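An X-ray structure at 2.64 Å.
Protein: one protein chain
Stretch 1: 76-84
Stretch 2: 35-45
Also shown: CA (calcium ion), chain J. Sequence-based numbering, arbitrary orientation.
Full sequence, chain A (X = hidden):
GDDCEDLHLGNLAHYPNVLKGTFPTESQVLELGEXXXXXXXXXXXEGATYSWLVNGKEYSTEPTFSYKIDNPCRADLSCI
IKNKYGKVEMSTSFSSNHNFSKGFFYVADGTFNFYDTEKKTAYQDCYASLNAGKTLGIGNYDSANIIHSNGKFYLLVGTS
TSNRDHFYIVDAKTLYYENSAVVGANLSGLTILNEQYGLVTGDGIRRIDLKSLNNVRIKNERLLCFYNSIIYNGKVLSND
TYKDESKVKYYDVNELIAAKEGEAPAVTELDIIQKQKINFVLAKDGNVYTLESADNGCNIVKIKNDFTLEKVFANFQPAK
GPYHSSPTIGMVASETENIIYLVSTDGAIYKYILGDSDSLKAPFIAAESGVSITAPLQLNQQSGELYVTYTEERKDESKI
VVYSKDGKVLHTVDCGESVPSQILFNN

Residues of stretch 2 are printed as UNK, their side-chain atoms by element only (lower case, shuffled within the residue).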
ATOM      1  N   ASP A  76     -19.206  -9.720  -9.805  1.00 51.91           N
ATOM      2  CA  ASP A  76     -20.073 -10.221 -10.859  1.00 51.69           C
ATOM      3  C   ASP A  76     -21.029 -11.186 -10.207  1.00 55.53           C
ATOM      4  O   ASP A  76     -20.621 -11.938  -9.317  1.00 57.22           O
ATOM      5  CB  ASP A  76     -19.269 -10.866 -12.008  1.00 53.45           C
ATOM      6  CG  ASP A  76     -18.534  -9.901 -12.919  1.00 69.69           C
ATOM      7  OD1 ASP A  76     -19.201  -9.015 -13.509  1.00 71.44           O
ATOM      8  OD2 ASP A  76     -17.323 -10.119 -13.163  1.00 78.36           O
ATOM      9  N   LEU A  77     -22.303 -11.137 -10.576  1.00 50.12           N
ATOM     10  CA  LEU A  77     -23.274 -12.024  -9.961  1.00 49.11           C
ATOM     11  C   LEU A  77     -24.103 -12.745 -11.013  1.00 54.52           C
ATOM     12  O   LEU A  77     -24.671 -12.117 -11.913  1.00 54.24           O
ATOM     13  CB  LEU A  77     -24.186 -11.229  -9.016  1.00 48.82           C
ATOM     14  CG  LEU A  77     -25.333 -11.957  -8.311  1.00 51.99           C
ATOM     15  CD1 LEU A  77     -24.835 -12.993  -7.311  1.00 51.26           C
ATOM     16  CD2 LEU A  77     -26.154 -10.986  -7.611  1.00 52.47           C
ATOM     17  N   SER A  78     -24.159 -14.077 -10.881  1.00 51.71           N
ATOM     18  CA  SER A  78     -24.975 -14.939 -11.724  1.00 52.26           C
ATOM     19  C   SER A  78     -25.982 -15.679 -10.888  1.00 57.81           C
ATOM     20  O   SER A  78     -25.731 -16.024  -9.724  1.00 56.79           O
ATOM     21  CB  SER A  78     -24.132 -15.932 -12.519  1.00 54.78           C
ATOM     22  OG  SER A  78     -23.290 -15.263 -13.441  1.00 64.94           O
ATOM     23  N   CYS A  79     -27.132 -15.931 -11.497  1.00 56.48           N
ATOM     24  CA  CYS A  79     -28.186 -16.686 -10.864  1.00 56.48           C
ATOM     25  C   CYS A  79     -28.629 -17.745 -11.818  1.00 62.29           C
ATOM     26  O   CYS A  79     -29.175 -17.437 -12.880  1.00 64.29           O
ATOM     27  CB  CYS A  79     -29.334 -15.788 -10.427  1.00 56.14           C
ATOM     28  SG  CYS A  79     -30.703 -16.685  -9.686  1.00 61.05           S
ATOM     29  N   ILE A  80     -28.347 -18.997 -11.464  1.00 57.64           N
ATOM     30  CA  ILE A  80     -28.743 -20.148 -12.254  1.00 57.15           C
ATOM     31  C   ILE A  80     -29.922 -20.787 -11.546  1.00 61.74           C
ATOM     32  O   ILE A  80     -29.793 -21.193 -10.392  1.00 60.95           O
ATOM     33  CB  ILE A  80     -27.559 -21.127 -12.483  1.00 59.57           C
ATOM     34  CG1 ILE A  80     -26.276 -20.382 -12.938  1.00 58.86           C
ATOM     35  CG2 ILE A  80     -27.959 -22.221 -13.465  1.00 59.54           C
ATOM     36  CD1 ILE A  80     -25.047 -21.178 -12.933  1.00 66.83           C
ATOM     37  N   ILE A  81     -31.088 -20.811 -12.202  1.00 59.83           N
ATOM     38  CA  ILE A  81     -32.303 -21.442 -11.664  1.00 60.45           C
ATOM     39  C   ILE A  81     -32.586 -22.646 -12.544  1.00 65.90           C
ATOM     40  O   ILE A  81     -32.704 -22.501 -13.763  1.00 65.00           O
ATOM     41  CB  ILE A  81     -33.506 -20.473 -11.545  1.00 63.20           C
ATOM     42  CG1 ILE A  81     -33.061 -19.113 -10.962  1.00 61.66           C
ATOM     43  CG2 ILE A  81     -34.650 -21.137 -10.745  1.00 64.76           C
ATOM     44  CD1 ILE A  81     -34.051 -18.053 -10.994  1.00 65.71           C
ATOM     45  N   LYS A  82     -32.644 -23.831 -11.918  1.00 64.78           N
ATOM     46  CA  LYS A  82     -32.777 -25.148 -12.546  1.00 65.35           C
ATOM     47  C   LYS A  82     -34.024 -25.906 -12.066  1.00 71.04           C
ATOM     48  O   LYS A  82     -34.356 -25.835 -10.888  1.00 72.28           O
ATOM     49  CB  LYS A  82     -31.498 -25.919 -12.144  1.00 66.94           C
ATOM     50  CG  LYS A  82     -31.288 -27.333 -12.652  1.00 84.00           C
ATOM     51  CD  LYS A  82     -29.919 -27.824 -12.152  1.00 94.23           C
ATOM     52  CE  LYS A  82     -29.587 -29.248 -12.526  1.00106.51           C
ATOM     53  NZ  LYS A  82     -28.240 -29.641 -12.024  1.00111.66           N
ATOM     54  N   ASN A  83     -34.699 -26.642 -12.968  1.00 68.77           N
ATOM     55  CA  ASN A  83     -35.816 -27.554 -12.637  1.00 69.83           C
ATOM     56  C   ASN A  83     -35.718 -28.764 -13.579  1.00 72.57           C
ATOM     57  O   ASN A  83     -34.856 -28.776 -14.454  1.00 71.38           O
ATOM     58  CB  ASN A  83     -37.213 -26.884 -12.677  1.00 70.59           C
ATOM     59  CG  ASN A  83     -37.761 -26.472 -14.024  1.00 86.71           C
ATOM     60  OD1 ASN A  83     -37.177 -26.708 -15.088  1.00 81.72           O
ATOM     61  ND2 ASN A  83     -38.925 -25.842 -14.002  1.00 79.09           N
ATOM     62  N   LYS A  84     -36.601 -29.757 -13.418  1.00 70.39           N
ATOM     63  CA  LYS A  84     -36.617 -31.016 -14.173  1.00 70.52           C
ATOM     64  C   LYS A  84     -36.524 -30.782 -15.704  1.00 74.61           C
ATOM     65  O   LYS A  84     -35.850 -31.551 -16.395  1.00 74.27           O
ATOM     66  CB  LYS A  84     -37.909 -31.792 -13.837  1.00 73.74           C
ATOM     67  CG  LYS A  84     -37.937 -33.238 -14.327  1.00 83.93           C
ATOM     68  CD  LYS A  84     -39.235 -33.949 -13.960  1.00 87.98           C
ATOM     69  CE  LYS A  84     -39.273 -35.355 -14.516  1.00 88.55           C
ATOM     70  NZ  LYS A  84     -40.499 -36.094 -14.107  1.00 87.82           N
ATOM     71  N   UNK A  35     -27.541  -3.840   2.299  1.00 56.42           N
ATOM     72  CA  UNK A  35     -27.609  -5.256   1.943  1.00 56.11           C
ATOM     73  C   UNK A  35     -28.251  -5.407   0.569  1.00 59.48           C
ATOM     74  O   UNK A  35     -29.325  -4.845   0.309  1.00 59.44           O
ATOM     75  c   UNK A  35     -28.382  -6.050   3.015  1.00 65.17           C
ATOM     76  o   UNK A  35     -27.760  -5.852   4.289  1.00 68.62           O
ATOM     77  c   UNK A  35     -28.438  -7.541   2.719  1.00 64.42           C
ATOM     78  N   UNK A  36     -27.586  -6.171  -0.311  1.00 54.52           N
ATOM     79  CA  UNK A  36     -28.123  -6.479  -1.639  1.00 53.38           C
ATOM     80  C   UNK A  36     -29.051  -7.662  -1.517  1.00 56.78           C
ATOM     81  O   UNK A  36     -28.601  -8.747  -1.131  1.00 56.27           O
ATOM     82  c   UNK A  36     -26.282  -7.554  -4.919  1.00 55.52           C
ATOM     83  c   UNK A  36     -27.447  -7.188  -4.084  1.00 54.95           C
ATOM     84  c   UNK A  36     -28.210  -6.102  -4.811  1.00 55.10           C
ATOM     85  c   UNK A  36     -27.006  -6.746  -2.685  1.00 51.30           C
ATOM     86  N   UNK A  37     -30.348  -7.449  -1.801  1.00 53.41           N
ATOM     87  CA  UNK A  37     -31.323  -8.536  -1.794  1.00 53.95           C
ATOM     88  C   UNK A  37     -31.972  -8.686  -3.155  1.00 56.35           C
ATOM     89  O   UNK A  37     -32.476  -7.720  -3.710  1.00 56.20           O
ATOM     90  c   UNK A  37     -33.217  -8.704   1.651  1.00 92.52           C
ATOM     91  o   UNK A  37     -33.001  -8.835   2.877  1.00 96.02           O
ATOM     92  o   UNK A  37     -34.372  -8.639   1.167  1.00 79.29           O
ATOM     93  c   UNK A  37     -32.022  -8.641   0.708  1.00 67.61           C
ATOM     94  c   UNK A  37     -32.417  -8.367  -0.732  1.00 56.87           C
ATOM     95  N   UNK A  38     -31.948  -9.892  -3.704  1.00 53.74           N
ATOM     96  CA  UNK A  38     -32.595 -10.203  -4.987  1.00 54.86           C
ATOM     97  C   UNK A  38     -33.484 -11.394  -4.752  1.00 60.25           C
ATOM     98  O   UNK A  38     -32.979 -12.431  -4.330  1.00 60.42           O
ATOM     99  c   UNK A  38     -30.572  -9.285  -6.304  1.00 58.02           C
ATOM    100  c   UNK A  38     -31.600 -10.440  -6.162  1.00 57.72           C
ATOM    101  c   UNK A  38     -32.364 -10.715  -7.476  1.00 58.81           C
ATOM    102  c   UNK A  38     -29.296  -9.664  -7.000  1.00 60.80           C
ATOM    103  N   UNK A  39     -34.785 -11.265  -5.009  1.00 57.64           N
ATOM    104  CA  UNK A  39     -35.679 -12.389  -4.796  1.00 58.46           C
ATOM    105  C   UNK A  39     -36.380 -12.671  -6.121  1.00 63.25           C
ATOM    106  O   UNK A  39     -37.463 -12.124  -6.352  1.00 65.53           O
ATOM    107  c   UNK A  39     -37.533 -13.338  -3.319  1.00 53.54           C
ATOM    108  c   UNK A  39     -36.658 -12.129  -3.625  1.00 61.31           C
ATOM    109  o   UNK A  39     -35.933 -11.724  -2.454  1.00 58.27           O
ATOM    110  N   UNK A  40     -35.781 -13.505  -7.008  1.00 56.70           N
ATOM    111  CA  UNK A  40     -36.442 -13.805  -8.286  1.00 56.33           C
ATOM    112  C   UNK A  40     -37.774 -14.490  -8.053  1.00 64.56           C
ATOM    113  O   UNK A  40     -37.864 -15.370  -7.195  1.00 66.75           O
ATOM    114  c   UNK A  40     -35.448 -14.725  -9.002  1.00 56.64           C
ATOM    115  c   UNK A  40     -34.142 -14.466  -8.338  1.00 59.76           C
ATOM    116  c   UNK A  40     -34.492 -14.210  -6.902  1.00 56.35           C
ATOM    117  N   UNK A  41     -38.818 -14.034  -8.749  1.00 62.03           N
ATOM    118  CA  UNK A  41     -40.149 -14.604  -8.625  1.00 63.88           C
ATOM    119  C   UNK A  41     -40.422 -15.490  -9.809  1.00 69.98           C
ATOM    120  O   UNK A  41     -40.431 -15.036 -10.960  1.00 69.82           O
ATOM    121  c   UNK A  41     -42.392 -11.955  -6.809  1.00107.24           C
ATOM    122  o   UNK A  41     -42.225 -11.128  -5.887  1.00 99.44           O
ATOM    123  c   UNK A  41     -41.235 -13.535  -8.480  1.00 66.46           C
ATOM    124  o   UNK A  41     -43.481 -12.103  -7.417  1.00100.55           O
ATOM    125  c   UNK A  41     -41.227 -12.874  -7.111  1.00 81.70           C
ATOM    126  N   UNK A  42     -40.612 -16.770  -9.521  1.00 66.77           N
ATOM    127  CA  UNK A  42     -40.897 -17.774 -10.526  1.00 66.19           C
ATOM    128  C   UNK A  42     -42.395 -17.947 -10.697  1.00 74.61           C
ATOM    129  O   UNK A  42     -43.139 -18.124  -9.724  1.00 76.63           O
ATOM    130  c   UNK A  42     -38.328 -20.624 -10.004  1.00 67.86           C
ATOM    131  c   UNK A  42     -40.244 -19.106 -10.149  1.00 65.05           C
ATOM    132  c   UNK A  42     -37.867 -18.256 -10.249  1.00 65.98           C
ATOM    133  c   UNK A  42     -38.821 -19.372 -10.602  1.00 66.82           C
ATOM    134  N   UNK A  43     -42.837 -17.876 -11.946  1.00 71.53           N
ATOM    135  CA  UNK A  43     -44.225 -18.086 -12.322  1.00 72.88           C
ATOM    136  C   UNK A  43     -44.618 -19.555 -12.008  1.00 76.21           C
ATOM    137  O   UNK A  43     -45.715 -19.817 -11.519  1.00 77.10           O
ATOM    138  c   UNK A  43     -46.598 -16.569 -13.889  1.00 84.21           C
ATOM    139  c   UNK A  43     -45.755 -17.746 -14.414  1.00 82.39           C
ATOM    140  c   UNK A  43     -45.689 -17.683 -15.930  1.00 85.67           C
ATOM    141  c   UNK A  43     -44.357 -17.740 -13.811  1.00 73.54           C
ATOM    142  N   UNK A  44     -43.663 -20.485 -12.236  1.00 71.18           N
ATOM    143  CA  UNK A  44     -43.690 -21.933 -11.987  1.00 70.61           C
ATOM    144  C   UNK A  44     -42.538 -22.300 -10.989  1.00 72.07           C
ATOM    145  O   UNK A  44     -41.470 -22.784 -11.402  1.00 68.69           O
ATOM    146  c   UNK A  44     -43.568 -22.690 -13.327  1.00 70.83           C
ATOM    147  n   UNK A  44     -42.005 -23.179 -15.132  1.00 83.11           N
ATOM    148  c   UNK A  44     -42.351 -22.321 -14.173  1.00 92.77           C
ATOM    149  o   UNK A  44     -41.721 -21.263 -13.991  1.00 85.80           O
ATOM    150  N   UNK A  45     -42.721 -22.038  -9.671  1.00 69.98           N
ATOM    151  CA  UNK A  45     -41.599 -22.238  -8.727  1.00 69.94           C
ATOM    152  C   UNK A  45     -41.373 -23.681  -8.261  1.00 77.23           C
ATOM    153  O   UNK A  45     -40.315 -23.969  -7.700  1.00 76.48           O
ATOM    154  c   UNK A  45     -42.010 -21.395  -7.514  1.00 71.80           C
ATOM    155  c   UNK A  45     -43.882 -21.401  -9.009  1.00 72.05           C
ATOM    156  c   UNK A  45     -43.487 -21.343  -7.564  1.00 76.63           C
TER
HETATM  157 CA    CA J 506     -33.135  -9.782   4.813  1.00 81.54          CA

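Position 35 opens the strand with a first side-chain carbon that carries one oxygen and one carbon, and nothing of stretch 1 lies within reach. This is Thr-35, a beta-branched residue at home at an exposed strand position. Position 36 has four carbons forked at the second, directed toward stretch 1 and reaching Leu-77: Leu-36, whose CD2 lies 4.4 Å from Leu-77 CD2, a loose contact between buried methyls.

Position 37 has three carbons, the third bearing two oxygens, out of reach of stretch 1. One oxygen lies 2.2 Å from the calcium ion CA. This is Glu-37, with OE2 as the ligand; a carboxylate on the exposed side of the strand suits a hard cation. Position 38 again points inward to Leu-77, with four carbons forked at the first and one arm two carbons long, hence Ile-38. Its CD1 comes within 3.5 Å of Leu-77 CD2, the closest approach between the stretches, and beta-branching suits its extended backbone.

Position 39, just past the strand, repeats the pattern of one carbon carrying an oxygen and a carbon, far from stretch 1. It is Thr-39, whose hydroxyl is hydrogen-bonded elsewhere in the structure. At position 40 three carbons close a ring onto the backbone N and touch Cys-79 and Ile-81. This is Pro-40, a compact apolar body; its CG lies 4.3 Å from Cys-79 SG and its CB 4.1 Å from Ile-81 CD1.

Position 41 has three carbons, the third with two oxygens, and its CB points away: Glu-41, a charged group suited to its exposed place. Position 42 turns back toward Ile-81 with four carbons forked at the second. It is Leu-42, whose apolar branch packs against a methyl, CD2 3.8 Å from Ile-81 CG2. Position 43 has the same fork but lies exposed, out of contact; it is Leu-43, and its apolar character gains nothing from stretch 1.

Position 44 has two carbons, the second with one oxygen and one nitrogen, near Asn-83: Asn-44. Its CB points sideways, yet its end comes nearer, ND2 4.2 Å from Asn-83 ND2, not a hydrogen bond. Its buried amide suits the place because OD1 and ND2 are both hydrogen-bonded elsewhere in the structure. Position 45, three carbons closing a ring onto the backbone N, is Pro-45, whose CB points away; exposed, it needs no partner here.

The stretches run 19° apart, but no hydrogen bond joins them. Leu-77, Cys-79 and Ile-81 face alternate residues from 36 to 42, so side-chain packing makes the contact, burying a modest 260 Å².

Stretch 2 35-45: TLEITPELLNP
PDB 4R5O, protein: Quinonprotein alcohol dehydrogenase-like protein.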